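Local coordinates for protein methionine gamma-lyase (Trichomonas vaginalis, PDB 1E5E) that belongs to the PLP-dependent enzymes of Cys/Met metabolism and assembles as four copies of one chain, each built round a mixed seven-stranded sheet, at residues 16-21 / 25-30; 91-96 / 200-205; 95-100 / 178-183. All coordinates share one frame; numbering follows the deposited sequence.

Contact 1 (16-21 / 25-30); sequences NPQKDQ and AIPPIY
Gln18 and Pro27 supply the apolar half of this contact between two irregular pieces of one loop. Pro27 CG sits against the base of the glutamine side chain, 3.8 Å from Gln18 CB and equally close to Gln18 CG, and the two side chains run at about a right angle. A second proline is met by a carboxylate: Asp20 OD1 lies 3.5 Å from Pro28 CD and nearly as close to Pro28 CG. With CG anti to the backbone N (chi1 168°), Asp20 is directed at that ring.

Polar links finish the arrangement. One water donates to both segments, to Asp20 OD1 at 2.7 Å and to Tyr30 OH at 2.8 Å, lying in the plane of the tyrosine ring at its edge. Asp20 OD2 accepts the backbone N-H groups of Phe22 and Ala24, which pins the carboxylate within the turn joining the segments. Within 16-21, Gln18 folds back at chi2, and its NE2 reaches Asn16 O at 3.0 Å; the bond is nearly straight at the hydrogen (168°), although the donor stands well above the carbonyl plane.

The same groups also face the second subunit, where Asp20 OD1 bonds Tyr30 OH of that chain and Tyr30 OH bonds its Asp20 OD1. Helix 62-75 packs on Gln18 and Pro27 through Asn66. The arrangement is a proline-bearing loop of the N-terminal region at a subunit interface, consistent with the extended N-terminal arms through which enzymes of this family associate.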
# COMPACT_ATOMS: atom_id res chain seq x y z
N ASN A 16 -7.44 8.28 21.05
CA ASN A 16 -6.02 8.37 20.87
C ASN A 16 -5.64 9.22 19.68
O ASN A 16 -5.00 8.78 18.70
CB ASN A 16 -5.43 6.95 20.74
CG ASN A 16 -3.91 6.97 20.72
OD1 ASN A 16 -3.25 7.84 21.34
ND2 ASN A 16 -3.30 6.06 19.94
N PRO A 17 -6.11 10.45 19.69
CA PRO A 17 -5.88 11.34 18.55
C PRO A 17 -4.40 11.54 18.35
O PRO A 17 -3.66 11.62 19.35
CB PRO A 17 -6.62 12.63 18.91
CG PRO A 17 -6.59 12.60 20.45
CD PRO A 17 -6.90 11.12 20.75
N GLN A 18 -3.96 11.58 17.10
CA GLN A 18 -2.56 11.77 16.77
C GLN A 18 -2.24 13.24 16.52
O GLN A 18 -3.15 14.01 16.17
CB GLN A 18 -2.27 11.00 15.44
CG GLN A 18 -2.53 9.49 15.68
CD GLN A 18 -1.58 8.98 16.77
OE1 GLN A 18 -0.39 8.83 16.51
NE2 GLN A 18 -2.09 8.74 17.97
N LYS A 19 -0.98 13.63 16.57
CA LYS A 19 -0.68 15.03 16.24
C LYS A 19 0.22 15.03 15.00
O LYS A 19 1.43 14.75 15.17
CB LYS A 19 -0.01 15.60 17.51
N ASP A 20 -0.25 15.22 13.79
CA ASP A 20 0.69 15.13 12.66
C ASP A 20 1.25 16.52 12.37
O ASP A 20 0.43 17.45 12.39
CB ASP A 20 0.03 14.50 11.45
CG ASP A 20 0.95 14.71 10.25
OD1 ASP A 20 1.91 13.92 10.12
OD2 ASP A 20 0.60 15.65 9.53
N GLN A 21 2.50 16.68 11.99
CA GLN A 21 3.14 17.98 11.78
C GLN A 21 2.48 18.79 10.67
O GLN A 21 2.38 20.05 10.74
CB GLN A 21 4.65 17.87 11.49
CG GLN A 21 4.99 16.96 10.31
CD GLN A 21 6.40 16.32 10.42
OE1 GLN A 21 6.57 15.20 10.96
NE2 GLN A 21 7.36 17.09 9.87
N ALA A 25 -5.34 14.80 8.09
CA ALA A 25 -6.57 14.31 8.68
C ALA A 25 -6.48 12.81 8.99
O ALA A 25 -6.76 12.44 10.14
CB ALA A 25 -7.75 14.59 7.78
N ILE A 26 -5.84 12.08 8.11
CA ILE A 26 -5.56 10.65 8.32
C ILE A 26 -4.04 10.56 8.52
O ILE A 26 -3.28 10.81 7.60
CB ILE A 26 -6.02 9.77 7.17
CG1 ILE A 26 -7.49 9.95 6.82
CG2 ILE A 26 -5.74 8.30 7.50
CD1 ILE A 26 -8.47 9.75 7.96
N PRO A 27 -3.59 10.23 9.72
CA PRO A 27 -2.17 10.12 10.06
C PRO A 27 -1.40 9.21 9.11
O PRO A 27 -1.97 8.20 8.72
CB PRO A 27 -2.21 9.46 11.45
CG PRO A 27 -3.52 9.92 12.02
CD PRO A 27 -4.50 9.89 10.87
N PRO A 28 -0.22 9.60 8.68
CA PRO A 28 0.48 8.88 7.63
C PRO A 28 0.94 7.48 7.98
O PRO A 28 1.06 7.16 9.17
CB PRO A 28 1.59 9.85 7.25
CG PRO A 28 1.85 10.64 8.52
CD PRO A 28 0.49 10.83 9.15
N ILE A 29 1.28 6.68 6.97
CA ILE A 29 1.79 5.34 7.22
C ILE A 29 3.27 5.29 7.51
O ILE A 29 4.04 5.51 6.57
CB ILE A 29 1.48 4.50 5.94
CG1 ILE A 29 0.01 4.64 5.51
CG2 ILE A 29 1.82 3.04 6.13
CD1 ILE A 29 -0.35 3.96 4.21
N TYR A 30 3.72 4.95 8.73
CA TYR A 30 5.16 4.87 8.98
C TYR A 30 5.73 3.57 8.43
O TYR A 30 6.15 2.74 9.23
CB TYR A 30 5.44 5.07 10.48
CG TYR A 30 5.45 6.57 10.76
CD1 TYR A 30 6.62 7.31 10.68
CD2 TYR A 30 4.26 7.21 11.01
CE1 TYR A 30 6.58 8.67 10.84
CE2 TYR A 30 4.19 8.57 11.19
CZ TYR A 30 5.37 9.29 11.11
OH TYR A 30 5.32 10.64 11.29
O HOH W 1 2.93 11.98 11.70

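Contact 2 (91-96 / 200-205); sequences AATVLT and VDVVVH
Val202 makes the first touch on helix 86-97, its CG1 lying 4.1 Å from Thr93 CG2. These two side chains pass alongside each other in opposite directions. The valine has CG1 anti to its backbone N (chi1 -169°), which puts this methyl rather than CG2 next to the threonine. Val203 turns to the other side of strand 202-206, as the alternation of an extended strand demands. Val204 comes back to the helix side and offers CG1 to the second branch of the same threonine, 4.1 Å from Thr93 OG1; here the side chains meet at a slant. Thr93 thus spans both valines, its methyl meeting Val202 and its hydroxyl Val204. That hydroxyl is hydrogen-bonded to Ala89 O, one turn back in the same helix, and meets Val204 CG1 by van der Waals contact alone. One turn on, Thr96 OG1 similarly donates to Ala92 O at 2.6 Å.

The contact is buried, and the side chain of Val204 is about 6 Å from the bound N-(hydroxy{3-hydroxy-2-methyl-5-[(phosphonooxy)methyl]pyridin-4-yl}methyl)norvaline, so this part of the core lies close to the ligand pocket. On one flank strand 202-206 is bonded to strand 180-184, through Val202 and Val204 with Ala183, and on the other to strand 220-224, through Val203 with Cys223. Helix 226-241 packs beside helix 86-97 on the same contact, with Ile232 against Thr93 and Leu228 against Val202.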
# COMPACT_ATOMS: atom_id res chain seq x y z
N ALA A 91 0.27 -16.37 21.37
CA ALA A 91 1.55 -16.97 21.65
C ALA A 91 2.46 -15.99 22.37
O ALA A 91 3.12 -16.38 23.34
CB ALA A 91 2.15 -17.43 20.32
N ALA A 92 2.52 -14.73 21.94
CA ALA A 92 3.44 -13.79 22.58
C ALA A 92 3.04 -13.59 24.03
O ALA A 92 3.88 -13.39 24.90
CB ALA A 92 3.45 -12.44 21.86
N THR A 93 1.72 -13.61 24.27
CA THR A 93 1.19 -13.48 25.62
C THR A 93 1.53 -14.72 26.43
O THR A 93 2.22 -14.63 27.45
CB THR A 93 -0.34 -13.28 25.54
OG1 THR A 93 -0.59 -12.05 24.83
CG2 THR A 93 -0.99 -13.29 26.91
N VAL A 94 1.08 -15.92 26.04
CA VAL A 94 1.36 -17.06 26.89
C VAL A 94 2.84 -17.43 26.89
O VAL A 94 3.25 -17.94 27.94
CB VAL A 94 0.50 -18.31 26.61
CG1 VAL A 94 -0.99 -17.96 26.65
CG2 VAL A 94 0.87 -18.99 25.30
N LEU A 95 3.67 -17.16 25.88
CA LEU A 95 5.09 -17.54 25.96
C LEU A 95 5.89 -16.56 26.81
O LEU A 95 6.98 -16.90 27.29
CB LEU A 95 5.70 -17.76 24.60
CG LEU A 95 5.08 -18.91 23.79
CD1 LEU A 95 5.68 -18.89 22.39
CD2 LEU A 95 5.32 -20.27 24.47
N THR A 96 5.36 -15.36 27.07
CA THR A 96 6.01 -14.42 27.96
C THR A 96 5.74 -14.82 29.42
O THR A 96 6.63 -14.76 30.26
CB THR A 96 5.44 -12.99 27.79
OG1 THR A 96 5.73 -12.56 26.45
CG2 THR A 96 6.02 -11.97 28.74
N VAL A 200 -11.26 -9.95 34.07
CA VAL A 200 -10.26 -10.58 33.19
C VAL A 200 -8.96 -9.80 33.21
O VAL A 200 -9.04 -8.57 33.30
CB VAL A 200 -10.82 -10.77 31.76
CG1 VAL A 200 -9.76 -11.11 30.72
CG2 VAL A 200 -11.87 -11.88 31.78
N ASP A 201 -7.77 -10.40 33.13
CA ASP A 201 -6.55 -9.58 33.23
C ASP A 201 -6.05 -9.14 31.85
O ASP A 201 -5.46 -8.07 31.71
CB ASP A 201 -5.51 -10.51 33.90
CG ASP A 201 -5.95 -10.86 35.32
OD1 ASP A 201 -6.05 -9.88 36.09
OD2 ASP A 201 -6.19 -12.03 35.70
N VAL A 202 -6.07 -10.06 30.89
CA VAL A 202 -5.55 -9.89 29.56
C VAL A 202 -6.63 -10.26 28.54
O VAL A 202 -7.33 -11.27 28.68
CB VAL A 202 -4.33 -10.79 29.25
CG1 VAL A 202 -3.66 -10.36 27.96
CG2 VAL A 202 -3.27 -10.80 30.35
N VAL A 203 -6.79 -9.44 27.51
CA VAL A 203 -7.77 -9.67 26.45
C VAL A 203 -7.02 -9.76 25.13
O VAL A 203 -6.19 -8.89 24.81
CB VAL A 203 -8.82 -8.53 26.36
CG1 VAL A 203 -9.79 -8.76 25.19
CG2 VAL A 203 -9.59 -8.38 27.68
N VAL A 204 -7.22 -10.84 24.38
CA VAL A 204 -6.55 -10.94 23.07
C VAL A 204 -7.62 -10.94 21.97
O VAL A 204 -8.80 -11.21 22.25
CB VAL A 204 -5.70 -12.21 22.99
CG1 VAL A 204 -4.58 -12.19 24.03
CG2 VAL A 204 -6.54 -13.49 23.24
N HIS A 205 -7.19 -10.63 20.74
CA HIS A 205 -8.02 -10.65 19.57
C HIS A 205 -7.22 -11.06 18.32
O HIS A 205 -6.07 -10.68 18.14
CB HIS A 205 -8.53 -9.27 19.11
CG HIS A 205 -9.47 -8.57 20.05
ND1 HIS A 205 -10.84 -8.71 19.95
CD2 HIS A 205 -9.25 -7.74 21.08
CE1 HIS A 205 -11.41 -7.99 20.89
NE2 HIS A 205 -10.46 -7.39 21.61

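Contact 3 (95-100 / 178-183); sequences LTILKA and GVLVIA
Ile97, on the last turn of helix 86-97, rests on Leu180 and Ile182 of strand 180-184. This is the helix-on-sheet layering of the large domain in fold type I PLP-dependent enzymes, in which helices flank a mainly parallel seven-stranded sheet.

All the touching is apolar. Leu180 and Ile182 are two residues apart and point to the same side of the strand, making a pair of hydrophobic ends that Ile97 bridges. Against Leu180 the isoleucine comes in aslant, and both of its branches take part: Leu180 CD1 is 4.1 Å from Ile97 CG1 and 4.2 Å from Ile97 CG2. Leu228 of helix 226-241 also packs on Ile97, and Tyr152 of strand 148-154 on Ile182. The contact lies at the start of strand 180-184, a central strand of the sheet, and is partly buried; the side chain of Ile182 is about 10 Å from the bound norvaline adduct of the pyridine cofactor.

Backbone hydrogen bonds set the strand in its sheet. Leu180 pairs with Lys149 and Val151 on one neighbour, while Val181 pairs with Val202 on the other. Beyond Ile97 the chain leaves the helix at Leu98, whose side chain packs on Lys149 and Ile150.

Charged groups gather around this helix end. Lys99 NZ forms a salt bridge with Asp102 OD1. Leu95 O and Leu98 O both accept from Lys124 NZ of the fourth subunit, tying the helix terminus to the assembly.

Ile97 CG1 is anti to the carbonyl carbon (chi1 -63°) and the chain then extends through chi2 at 159°. Its terminal methyl CD1 is thereby carried forward to within 3.8 Å of Leu180 CD1, and meets Ile182 CD1 tip to tip at 4.0 Å.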
# COMPACT_ATOMS: atom_id res chain seq x y z
N LEU A 95 3.67 -17.16 25.88
CA LEU A 95 5.09 -17.54 25.96
C LEU A 95 5.89 -16.56 26.81
O LEU A 95 6.98 -16.90 27.29
CB LEU A 95 5.70 -17.76 24.60
CG LEU A 95 5.08 -18.91 23.79
CD1 LEU A 95 5.68 -18.89 22.39
CD2 LEU A 95 5.32 -20.27 24.47
N THR A 96 5.36 -15.36 27.07
CA THR A 96 6.01 -14.42 27.96
C THR A 96 5.74 -14.82 29.42
O THR A 96 6.63 -14.76 30.26
CB THR A 96 5.44 -12.99 27.79
OG1 THR A 96 5.73 -12.56 26.45
CG2 THR A 96 6.02 -11.97 28.74
N ILE A 97 4.48 -15.15 29.68
CA ILE A 97 4.07 -15.50 31.05
C ILE A 97 4.71 -16.80 31.50
O ILE A 97 5.32 -16.84 32.57
CB ILE A 97 2.55 -15.56 31.17
CG1 ILE A 97 1.93 -14.18 30.89
CG2 ILE A 97 2.10 -16.00 32.56
CD1 ILE A 97 0.46 -14.26 30.51
N LEU A 98 4.42 -17.88 30.80
CA LEU A 98 4.87 -19.20 31.21
C LEU A 98 6.32 -19.57 30.97
O LEU A 98 7.05 -19.14 30.08
CB LEU A 98 4.02 -20.24 30.46
CG LEU A 98 2.51 -19.97 30.55
CD1 LEU A 98 1.79 -20.74 29.45
CD2 LEU A 98 2.03 -20.35 31.94
N LYS A 99 6.74 -20.58 31.72
CA LYS A 99 8.05 -21.19 31.66
C LYS A 99 7.90 -22.69 31.95
O LYS A 99 6.86 -23.08 32.49
CB LYS A 99 8.99 -20.54 32.67
CG LYS A 99 8.53 -20.73 34.12
CD LYS A 99 9.64 -20.28 35.07
CE LYS A 99 9.11 -19.82 36.42
NZ LYS A 99 8.10 -20.71 37.06
N ALA A 100 8.79 -23.52 31.47
CA ALA A 100 8.79 -24.94 31.71
C ALA A 100 8.47 -25.21 33.18
O ALA A 100 8.97 -24.55 34.08
CB ALA A 100 10.09 -25.66 31.30
N GLY A 178 -1.62 -14.91 42.03
CA GLY A 178 -0.67 -15.13 40.91
C GLY A 178 -1.24 -15.84 39.70
O GLY A 178 -0.47 -16.50 38.99
N VAL A 179 -2.55 -15.80 39.46
CA VAL A 179 -3.13 -16.47 38.27
C VAL A 179 -3.60 -15.35 37.33
O VAL A 179 -4.27 -14.39 37.73
CB VAL A 179 -4.32 -17.37 38.62
CG1 VAL A 179 -4.91 -18.15 37.43
CG2 VAL A 179 -3.89 -18.39 39.71
N LEU A 180 -3.35 -15.58 36.05
CA LEU A 180 -3.83 -14.59 35.06
C LEU A 180 -5.00 -15.16 34.27
O LEU A 180 -4.91 -16.30 33.79
CB LEU A 180 -2.64 -14.25 34.13
CG LEU A 180 -1.66 -13.25 34.79
CD1 LEU A 180 -0.46 -12.97 33.93
CD2 LEU A 180 -2.40 -11.95 35.12
N VAL A 181 -6.07 -14.39 34.19
CA VAL A 181 -7.20 -14.84 33.38
C VAL A 181 -7.09 -14.13 32.04
O VAL A 181 -7.08 -12.89 31.99
CB VAL A 181 -8.56 -14.57 34.03
CG1 VAL A 181 -9.68 -15.05 33.11
CG2 VAL A 181 -8.56 -15.34 35.36
N ILE A 182 -7.13 -14.87 30.96
CA ILE A 182 -6.95 -14.35 29.61
C ILE A 182 -8.22 -14.65 28.82
O ILE A 182 -8.58 -15.84 28.76
CB ILE A 182 -5.71 -14.96 28.93
CG1 ILE A 182 -4.42 -14.67 29.72
CG2 ILE A 182 -5.59 -14.43 27.50
CD1 ILE A 182 -3.17 -15.36 29.18
N ALA A 183 -8.87 -13.66 28.25
CA ALA A 183 -10.08 -13.96 27.45
C ALA A 183 -9.84 -13.65 25.98
O ALA A 183 -9.24 -12.59 25.76
CB ALA A 183 -11.22 -13.11 27.99

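From the N terminus, contact 1 comes first and closes a short loop between helices 8-14 and 40-47. It is complete before the others open, and its nearest atoms stay about 15 Å from contact 2 and 20 Å from contact 3. Contacts 2 and 3 both start on helix 86-97 and share Leu95 and Thr96. The later start and earlier return of contact 3, at strand 180-184, nest it within the longer loop that contact 2 closes at strand 202-206. These strands are neighbours in one sheet, and a single helix is seated on both; just before the second, Asp201 OD2 probably accepts a hydrogen bond from Val181 N.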